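Local coordinates for protein tryptophan halogenase superfamily (PDB 6FRL) that probably uses reduced flavin and oxygen to halogenate an electron-rich aromatic substrate such as an indole, with bromination preferred over chlorination, at residues F116-W120 against L132-S136; R392-I398 against V420-L424; K427-W431 against W450-Y454. One frame throughout, in Å; residues are numbered along the deposited sequence.

Contact 1 of 3, residues F116-W120 against L132-S136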
loop_
_atom_site.group_PDB
_atom_site.type_symbol
_atom_site.label_atom_id
_atom_site.label_comp_id
_atom_site.label_asym_id
_atom_site.label_seq_id
_atom_site.Cartn_x
_atom_site.Cartn_y
_atom_site.Cartn_z
ATOM N N PHE B 116 10.259 0.341 16.415
ATOM C CA PHE B 116 11.436 0.116 17.228
ATOM C C PHE B 116 12.406 1.299 17.297
ATOM O O PHE B 116 12.916 1.614 18.373
ATOM C CB PHE B 116 12.195 -1.105 16.721
ATOM C CG PHE B 116 13.477 -1.346 17.462
ATOM C CD1 PHE B 116 13.452 -1.825 18.753
ATOM C CD2 PHE B 116 14.695 -1.097 16.857
ATOM C CE1 PHE B 116 14.628 -2.028 19.434
ATOM C CE2 PHE B 116 15.870 -1.315 17.528
ATOM C CZ PHE B 116 15.840 -1.762 18.828
ATOM N N HIS B 117 12.695 1.919 16.148
ATOM C CA HIS B 117 13.700 2.974 16.083
ATOM C C HIS B 117 13.486 4.136 17.091
ATOM O O HIS B 117 14.474 4.735 17.539
ATOM C CB HIS B 117 13.873 3.489 14.662
ATOM C CG HIS B 117 12.680 4.203 14.102
ATOM N ND1 HIS B 117 11.633 3.545 13.495
ATOM C CD2 HIS B 117 12.406 5.527 13.997
ATOM C CE1 HIS B 117 10.760 4.429 13.044
ATOM N NE2 HIS B 117 11.194 5.640 13.359
ATOM N N HIS B 118 12.232 4.404 17.474
ATOM C CA HIS B 118 11.906 5.431 18.495
ATOM C C HIS B 118 12.438 5.062 19.885
ATOM O O HIS B 118 13.078 5.868 20.528
ATOM C CB HIS B 118 10.391 5.693 18.577
ATOM C CG HIS B 118 9.812 6.239 17.307
ATOM N ND1 HIS B 118 10.230 7.435 16.760
ATOM C CD2 HIS B 118 8.880 5.745 16.463
ATOM C CE1 HIS B 118 9.557 7.670 15.653
ATOM N NE2 HIS B 118 8.744 6.650 15.440
ATOM N N TYR B 119 12.214 3.825 20.308
ATOM C CA TYR B 119 12.771 3.342 21.556
ATOM C C TYR B 119 14.324 3.377 21.504
ATOM O O TYR B 119 14.979 3.842 22.451
ATOM C CB TYR B 119 12.266 1.935 21.854
ATOM C CG TYR B 119 10.771 1.832 22.057
ATOM C CD1 TYR B 119 10.184 2.066 23.300
ATOM C CD2 TYR B 119 9.933 1.474 20.996
ATOM C CE1 TYR B 119 8.797 1.965 23.474
ATOM C CE2 TYR B 119 8.544 1.359 21.148
ATOM C CZ TYR B 119 7.980 1.599 22.383
ATOM O OH TYR B 119 6.608 1.490 22.503
ATOM N N TRP B 120 14.909 2.932 20.378
ATOM C CA TRP B 120 16.356 3.002 20.175
ATOM C C TRP B 120 16.875 4.436 20.279
ATOM O O TRP B 120 17.933 4.680 20.871
ATOM C CB TRP B 120 16.757 2.415 18.823
ATOM C CG TRP B 120 18.233 2.429 18.583
ATOM C CD1 TRP B 120 19.162 1.564 19.092
ATOM C CD2 TRP B 120 18.953 3.375 17.800
ATOM N NE1 TRP B 120 20.424 1.906 18.653
ATOM C CE2 TRP B 120 20.323 3.016 17.858
ATOM C CE3 TRP B 120 18.575 4.484 17.046
ATOM C CZ2 TRP B 120 21.329 3.747 17.191
ATOM C CZ3 TRP B 120 19.574 5.222 16.382
ATOM C CH2 TRP B 120 20.934 4.844 16.461
ATOM N N LEU B 132 22.362 0.890 15.643
ATOM C CA LEU B 132 21.061 0.355 15.275
ATOM C C LEU B 132 21.174 -1.064 14.622
ATOM O O LEU B 132 20.295 -1.919 14.840
ATOM C CB LEU B 132 20.346 1.333 14.357
ATOM C CG LEU B 132 18.978 0.910 13.835
ATOM C CD1 LEU B 132 17.927 1.022 14.920
ATOM C CD2 LEU B 132 18.649 1.760 12.630
ATOM N N ALA B 133 22.249 -1.297 13.863
ATOM C CA ALA B 133 22.550 -2.601 13.241
ATOM C C ALA B 133 22.702 -3.814 14.191
ATOM O O ALA B 133 22.522 -4.964 13.772
ATOM C CB ALA B 133 23.800 -2.471 12.376
ATOM N N ALA B 134 23.037 -3.571 15.458
ATOM C CA ALA B 134 23.037 -4.654 16.425
ATOM C C ALA B 134 21.671 -5.269 16.637
ATOM O O ALA B 134 21.589 -6.314 17.259
ATOM C CB ALA B 134 23.591 -4.197 17.753
ATOM N N TYR B 135 20.613 -4.635 16.149
ATOM C CA TYR B 135 19.258 -5.168 16.296
ATOM C C TYR B 135 18.664 -5.747 15.026
ATOM O O TYR B 135 17.472 -5.998 14.996
ATOM C CB TYR B 135 18.322 -4.107 16.855
ATOM C CG TYR B 135 18.813 -3.518 18.138
ATOM C CD1 TYR B 135 19.651 -2.410 18.130
ATOM C CD2 TYR B 135 18.438 -4.052 19.372
ATOM C CE1 TYR B 135 20.134 -1.866 19.306
ATOM C CE2 TYR B 135 18.915 -3.504 20.568
ATOM C CZ TYR B 135 19.752 -2.405 20.513
ATOM O OH TYR B 135 20.211 -1.843 21.669
ATOM N N SER B 136 19.497 -5.964 13.999
ATOM C CA SER B 136 19.122 -6.672 12.759
ATOM C C SER B 136 19.927 -7.950 12.609
ATOM O O SER B 136 21.158 -7.903 12.467
ATOM C CB SER B 136 19.423 -5.806 11.527
ATOM O OG SER B 136 19.281 -6.556 10.317
#
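Leu132 and Tyr135 meet Phe116 and Trp120 almost wholly through carbon. Leu132 lies against the indole of Trp120: its CB sits over one face, 3.9 Å from the centroid of the six-membered ring and 16° off the normal, a clear CH-pi contact. With CG anti to the backbone N, the leucine sends CD1 along the same indole, 3.9 Å from Trp120 CG, and on to the rim of Phe116, where it lies near the ring plane 4.1 Å from CE2. The backbone joins in, Leu132 N coming within 3.4 Å of Trp120 CZ2.

Tyr135 meets Phe116 at CZ and Trp120 at CD1. Phe116 CZ stands over one face of the tyrosine ring, toward its rim and 3.5 Å from CD2, the two planes inclined at 53°. Farther along the tyrosine, CE1 comes to 3.6 Å from Trp120 CD1, with the planes at 73°; both pairs are oblique. Phe116, Trp120 and Tyr135 thus make an aromatic cluster with Leu132 fitted beside it, and it is one turn of helix, Phe116 to Trp120, that presents two rings to the 3-10 turn 132-134 and Tyr135 just after it, in the loop between helices 116-125 and 137-143.

The polar ends of these rings are held from farther out. Trp120 NE1 donates to the carbonyl of Ala130, just ahead of the 3-10 turn, which fixes the indole to the chain that packs on it, while Tyr135 OH bonds to Arg484 of helix 473-492. That helix also brings Met483 onto Phe116 and Leu480 onto Tyr135. On another flank Leu451 and Asp455 of helix 447-456 touch Leu132, and Ser136 OG caps the N of Ala139 at the start of helix 137-143.

Contact 2 of 3, residues R392-I398 against V420-L424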
loop_
_atom_site.group_PDB
_atom_site.type_symbol
_atom_site.label_atom_id
_atom_site.label_comp_id
_atom_site.label_asym_id
_atom_site.label_seq_id
_atom_site.Cartn_x
_atom_site.Cartn_y
_atom_site.Cartn_z
ATOM N N ARG B 392 10.501 6.515 -7.697
ATOM C CA ARG B 392 10.717 6.055 -6.321
ATOM C C ARG B 392 12.091 5.389 -6.126
ATOM O O ARG B 392 12.716 5.571 -5.093
ATOM C CB ARG B 392 9.566 5.168 -5.846
ATOM C CG ARG B 392 8.179 5.794 -5.914
ATOM C CD ARG B 392 7.956 6.852 -4.874
ATOM N NE ARG B 392 8.678 8.090 -5.171
ATOM C CZ ARG B 392 8.309 8.996 -6.073
ATOM N NH1 ARG B 392 7.199 8.836 -6.801
ATOM N NH2 ARG B 392 9.073 10.077 -6.252
ATOM N N VAL B 393 12.611 4.708 -7.140
ATOM C CA VAL B 393 13.981 4.136 -7.059
ATOM C C VAL B 393 15.055 5.218 -7.225
ATOM O O VAL B 393 16.078 5.223 -6.510
ATOM C CB VAL B 393 14.197 3.004 -8.091
ATOM C CG1 VAL B 393 15.646 2.495 -8.096
ATOM C CG2 VAL B 393 13.230 1.848 -7.820
ATOM N N ARG B 394 14.849 6.098 -8.189
ATOM C CA ARG B 394 15.708 7.289 -8.324
ATOM C C ARG B 394 15.942 8.044 -6.991
ATOM O O ARG B 394 17.088 8.269 -6.585
ATOM C CB ARG B 394 15.108 8.229 -9.367
ATOM C CG ARG B 394 15.879 9.512 -9.642
ATOM C CD ARG B 394 14.946 10.534 -10.243
ATOM N NE ARG B 394 13.826 10.860 -9.352
ATOM C CZ ARG B 394 12.778 11.605 -9.703
ATOM N NH1 ARG B 394 12.703 12.109 -10.929
ATOM N NH2 ARG B 394 11.800 11.841 -8.820
ATOM N N ASP B 395 14.847 8.410 -6.327
ATOM C CA ASP B 395 14.893 9.123 -5.043
ATOM C C ASP B 395 15.661 8.368 -3.968
ATOM O O ASP B 395 16.443 8.971 -3.248
ATOM C CB ASP B 395 13.475 9.437 -4.540
ATOM C CG ASP B 395 12.781 10.498 -5.377
ATOM O OD1 ASP B 395 13.361 10.968 -6.385
ATOM O OD2 ASP B 395 11.644 10.850 -5.026
ATOM N N PHE B 396 15.452 7.059 -3.845
ATOM C CA PHE B 396 16.266 6.280 -2.912
ATOM C C PHE B 396 17.747 6.370 -3.256
ATOM O O PHE B 396 18.567 6.556 -2.354
ATOM C CB PHE B 396 15.793 4.813 -2.862
ATOM C CG PHE B 396 16.410 3.993 -1.760
ATOM C CD1 PHE B 396 16.260 4.376 -0.430
ATOM C CD2 PHE B 396 17.080 2.803 -2.039
ATOM C CE1 PHE B 396 16.815 3.599 0.605
ATOM C CE2 PHE B 396 17.628 2.035 -1.019
ATOM C CZ PHE B 396 17.496 2.444 0.312
ATOM N N ILE B 397 18.089 6.253 -4.554
ATOM C CA ILE B 397 19.501 6.361 -4.991
ATOM C C ILE B 397 20.084 7.762 -4.676
ATOM O O ILE B 397 21.153 7.883 -4.099
ATOM C CB ILE B 397 19.677 5.989 -6.490
ATOM C CG1 ILE B 397 19.435 4.478 -6.652
ATOM C CG2 ILE B 397 21.077 6.356 -6.982
ATOM C CD1 ILE B 397 19.180 4.010 -8.062
ATOM N N ILE B 398 19.350 8.806 -5.040
ATOM C CA ILE B 398 19.742 10.182 -4.745
ATOM C C ILE B 398 20.133 10.396 -3.261
ATOM O O ILE B 398 21.193 10.986 -2.964
ATOM C CB ILE B 398 18.606 11.159 -5.141
ATOM C CG1 ILE B 398 18.532 11.259 -6.663
ATOM C CG2 ILE B 398 18.851 12.552 -4.538
ATOM C CD1 ILE B 398 17.288 11.935 -7.179
ATOM N N VAL B 420 17.371 18.384 -4.961
ATOM C CA VAL B 420 16.831 17.044 -5.070
ATOM C C VAL B 420 15.337 17.168 -5.285
ATOM O O VAL B 420 14.726 18.158 -4.892
ATOM C CB VAL B 420 17.135 16.157 -3.814
ATOM C CG1 VAL B 420 18.606 16.206 -3.436
ATOM C CG2 VAL B 420 16.316 16.550 -2.600
ATOM N N PRO B 421 14.726 16.157 -5.906
ATOM C CA PRO B 421 13.306 16.262 -6.130
ATOM C C PRO B 421 12.528 16.590 -4.849
ATOM O O PRO B 421 12.941 16.196 -3.757
ATOM C CB PRO B 421 12.939 14.871 -6.668
ATOM C CG PRO B 421 14.198 14.396 -7.324
ATOM C CD PRO B 421 15.289 14.901 -6.431
ATOM N N GLU B 422 11.425 17.323 -5.010
ATOM C CA GLU B 422 10.481 17.641 -3.930
ATOM C C GLU B 422 9.955 16.408 -3.188
ATOM O O GLU B 422 9.748 16.461 -1.974
ATOM C CB GLU B 422 9.304 18.503 -4.460
ATOM C CG GLU B 422 7.988 18.378 -3.668
ATOM C CD GLU B 422 7.126 19.650 -3.676
ATOM O OE1 GLU B 422 7.024 20.323 -4.740
ATOM O OE2 GLU B 422 6.556 19.969 -2.595
ATOM N N THR B 423 9.705 15.321 -3.903
ATOM C CA THR B 423 9.287 14.047 -3.264
ATOM C C THR B 423 10.279 13.563 -2.168
ATOM O O THR B 423 9.851 13.104 -1.101
ATOM C CB THR B 423 9.122 12.944 -4.322
ATOM O OG1 THR B 423 10.194 13.035 -5.245
ATOM C CG2 THR B 423 7.825 13.121 -5.085
ATOM N N LEU B 424 11.577 13.718 -2.437
ATOM C CA LEU B 424 12.637 13.407 -1.496
ATOM C C LEU B 424 12.827 14.465 -0.401
ATOM O O LEU B 424 13.200 14.113 0.741
ATOM C CB LEU B 424 13.962 13.204 -2.233
ATOM C CG LEU B 424 15.144 12.755 -1.368
ATOM C CD1 LEU B 424 14.820 11.449 -0.624
ATOM C CD2 LEU B 424 16.362 12.584 -2.258
#
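Asp395 and Thr423 approach each other nearly perpendicularly, and their meeting carries a hydrogen bond between the segments: Thr423 OG1 donates to Asp395 OD2 at 2.6 Å, on the syn side and 19° out of the carboxylate plane. The threonine hydroxyl reaches this point from between its own backbone N and carbonyl carbon (chi1 42°).

Two arginines of the same helix turn hold the carboxylate of Asp395, and the three residues form a salt-bridge network. Arg392, bent at chi2 and chi3, brings NH2 to OD2 of Asp395 at 3.0 Å; the oxygen lies in the guanidinium plane but is met from above the plane of the carboxylate. Arg394 comes side-on, NE and NH2 both gripping Asp395 OD1 on the syn side. Each carboxylate oxygen therefore accepts twice, which restrains rotation of the carboxylate and probably favours the ionised form of this buried acid. The flat guanidinium of Arg394 also offers one face to Pro421, whose CG lies 3.8 Å from NH2.

One turn on, the contact becomes apolar. Ile398 CD1 abuts Pro421 CD at 3.7 Å, whereas CG2 of the isoleucine, placed anti to its backbone N, touches both Leu424 CD2 (3.4 Å) and Val420 CG1 (3.8 Å).

Pro421 occupies the N-cap position of helix 422-434, and the contact joins the long helix 376-402 to the first turn of another helix. Trp242 adds a cation-pi partner for Arg394, Trp245 covers Pro421, and helix 447-456 packs nearby, Trp450 against Leu424 and Ile453 against Phe396.

Contact 3 of 3, residues K427-W431 against W450-Y454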
loop_
_atom_site.group_PDB
_atom_site.type_symbol
_atom_site.label_atom_id
_atom_site.label_comp_id
_atom_site.label_asym_id
_atom_site.label_seq_id
_atom_site.Cartn_x
_atom_site.Cartn_y
_atom_site.Cartn_z
ATOM N N LYS B 427 10.272 13.633 2.250
ATOM C CA LYS B 427 10.704 12.474 3.029
ATOM C C LYS B 427 11.723 12.859 4.080
ATOM O O LYS B 427 11.548 12.526 5.248
ATOM C CB LYS B 427 11.305 11.367 2.141
ATOM C CG LYS B 427 10.300 10.373 1.599
ATOM C CD LYS B 427 10.941 9.343 0.677
ATOM C CE LYS B 427 10.362 7.952 0.887
ATOM N NZ LYS B 427 9.107 7.781 0.160
ATOM N N ILE B 428 12.782 13.557 3.645
ATOM C CA ILE B 428 13.869 13.976 4.540
ATOM C C ILE B 428 13.310 14.900 5.609
ATOM O O ILE B 428 13.700 14.782 6.759
ATOM C CB ILE B 428 15.033 14.635 3.772
ATOM C CG1 ILE B 428 15.751 13.598 2.911
ATOM C CG2 ILE B 428 16.053 15.265 4.707
ATOM C CD1 ILE B 428 16.772 14.216 1.970
ATOM N N ALA B 429 12.366 15.773 5.249
ATOM C CA ALA B 429 11.780 16.734 6.212
ATOM C C ALA B 429 10.900 16.058 7.290
ATOM O O ALA B 429 10.983 16.420 8.453
ATOM C CB ALA B 429 11.011 17.862 5.489
ATOM N N LEU B 430 10.081 15.090 6.919
ATOM C CA LEU B 430 9.260 14.389 7.926
ATOM C C LEU B 430 10.124 13.460 8.779
ATOM O O LEU B 430 9.829 13.270 9.956
ATOM C CB LEU B 430 8.088 13.641 7.325
ATOM C CG LEU B 430 7.114 13.039 8.352
ATOM C CD1 LEU B 430 6.340 14.107 9.137
ATOM C CD2 LEU B 430 6.161 12.044 7.688
ATOM N N TRP B 431 11.201 12.910 8.216
ATOM C CA TRP B 431 12.082 12.036 8.987
ATOM C C TRP B 431 12.767 12.845 10.098
ATOM O O TRP B 431 12.703 12.456 11.275
ATOM C CB TRP B 431 13.122 11.354 8.098
ATOM C CG TRP B 431 14.209 10.679 8.899
ATOM C CD1 TRP B 431 15.486 11.109 9.072
ATOM C CD2 TRP B 431 14.061 9.504 9.698
ATOM N NE1 TRP B 431 16.154 10.255 9.901
ATOM C CE2 TRP B 431 15.299 9.267 10.316
ATOM C CE3 TRP B 431 12.993 8.650 9.974
ATOM C CZ2 TRP B 431 15.520 8.178 11.182
ATOM C CZ3 TRP B 431 13.200 7.559 10.827
ATOM C CH2 TRP B 431 14.456 7.341 11.427
ATOM N N TRP B 450 14.899 2.644 4.199
ATOM C CA TRP B 450 15.114 4.096 4.358
ATOM C C TRP B 450 15.835 4.379 5.682
ATOM O O TRP B 450 16.808 5.142 5.728
ATOM C CB TRP B 450 13.761 4.862 4.247
ATOM C CG TRP B 450 13.258 4.867 2.834
ATOM C CD1 TRP B 450 12.530 3.893 2.228
ATOM C CD2 TRP B 450 13.517 5.854 1.828
ATOM N NE1 TRP B 450 12.292 4.216 0.914
ATOM C CE2 TRP B 450 12.902 5.408 0.636
ATOM C CE3 TRP B 450 14.229 7.068 1.810
ATOM C CZ2 TRP B 450 12.964 6.132 -0.560
ATOM C CZ3 TRP B 450 14.275 7.798 0.624
ATOM C CH2 TRP B 450 13.646 7.328 -0.541
ATOM N N LEU B 451 15.337 3.724 6.743
ATOM C CA LEU B 451 15.970 3.701 8.066
ATOM C C LEU B 451 17.445 3.328 8.009
ATOM O O LEU B 451 18.262 3.990 8.635
ATOM C CB LEU B 451 15.241 2.752 9.000
ATOM C CG LEU B 451 15.684 2.675 10.466
ATOM C CD1 LEU B 451 15.814 4.045 11.126
ATOM C CD2 LEU B 451 14.698 1.833 11.278
ATOM N N ALA B 452 17.786 2.288 7.245
ATOM C CA ALA B 452 19.189 1.844 7.128
ATOM C C ALA B 452 20.086 2.941 6.552
ATOM O O ALA B 452 21.250 3.103 6.952
ATOM C CB ALA B 452 19.292 0.586 6.276
ATOM N N ILE B 453 19.545 3.690 5.597
ATOM C CA ILE B 453 20.310 4.764 4.985
ATOM C C ILE B 453 20.387 5.981 5.930
ATOM O O ILE B 453 21.478 6.539 6.141
ATOM C CB ILE B 453 19.750 5.112 3.592
ATOM C CG1 ILE B 453 19.726 3.841 2.684
ATOM C CG2 ILE B 453 20.553 6.249 2.950
ATOM C CD1 ILE B 453 21.003 3.014 2.631
ATOM N N TYR B 454 19.256 6.356 6.546
ATOM C CA TYR B 454 19.282 7.475 7.494
ATOM C C TYR B 454 20.325 7.195 8.582
ATOM O O TYR B 454 21.217 8.019 8.814
ATOM C CB TYR B 454 17.907 7.766 8.104
ATOM C CG TYR B 454 16.865 8.322 7.133
ATOM C CD1 TYR B 454 17.145 9.398 6.317
ATOM C CD2 TYR B 454 15.571 7.777 7.068
ATOM C CE1 TYR B 454 16.172 9.916 5.446
ATOM C CE2 TYR B 454 14.602 8.268 6.208
ATOM C CZ TYR B 454 14.904 9.338 5.393
ATOM O OH TYR B 454 13.956 9.864 4.542
#
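Trp431 and Tyr454 form a face-to-face stack at the crossing of two helices in the helical part of this flavin-dependent halogenase. The helix segments run at 76° to each other with axes 12.5 Å apart, a separation that leaves room for whole aromatic side chains between them.

In the stack, the five-membered ring of Trp431 lies over the ring of Tyr454, the centroids 3.7 Å apart and the planes only 6° from parallel. The two side chains run antiparallel over one another, and Trp431 CB also lies over the tyrosine face, 4.2 Å from its centroid. Trp431 reaches across because its CG is anti to the backbone N (chi1 168°). Its NE1 lies above the tyrosine yet donates in another direction, to the carbonyl of Leu459, and this bond helps to hold the rotation of the indole.

A second kind of interaction joins Lys427 to Trp450. The lysine chain, bent at chi3 and chi4, runs crosswise over the indole and lays its methylene carbons on one face, CE 3.5 Å from the centroid of the six-membered ring. NZ lifts away toward the rim, 4.7 Å from the centroid of the six-membered ring of Trp450, an off-centre cation-pi contact; the ammonium finds a salt bridge with Glu443 and a hydrogen bond to the Val438 carbonyl.

Purely apolar contacts complete the interface. Ile428 stands at the edge of the tyrosine, near its plane, while on the far side of helix 422-434 Ala429 packs on Pro377 of the second subunit. At the six-membered end of the Trp431 indole, CH2 meets CD1 of Leu451 at 3.6 Å.

Overall arrangement
The three contacts follow one another along the chain and lie in a row through the helical part of the fold. Contacts 2 and 3 are close, with centres 11 Å apart, and share helix 422-434: its first turn meets helix 376-402 and a later one meets helix 447-456. Phe396 and Leu424 of contact 2 touch Trp450 of contact 3, which makes one continuous core. Contact 1 lies 14 Å from contact 3 between centres and joins it where His117 meets Trp431 and Leu132 meets Leu451. Contacts 1 and 2, 24 Å apart, do not touch; helix 447-456 bridges them, tying early and late parts of the halogenase chain together.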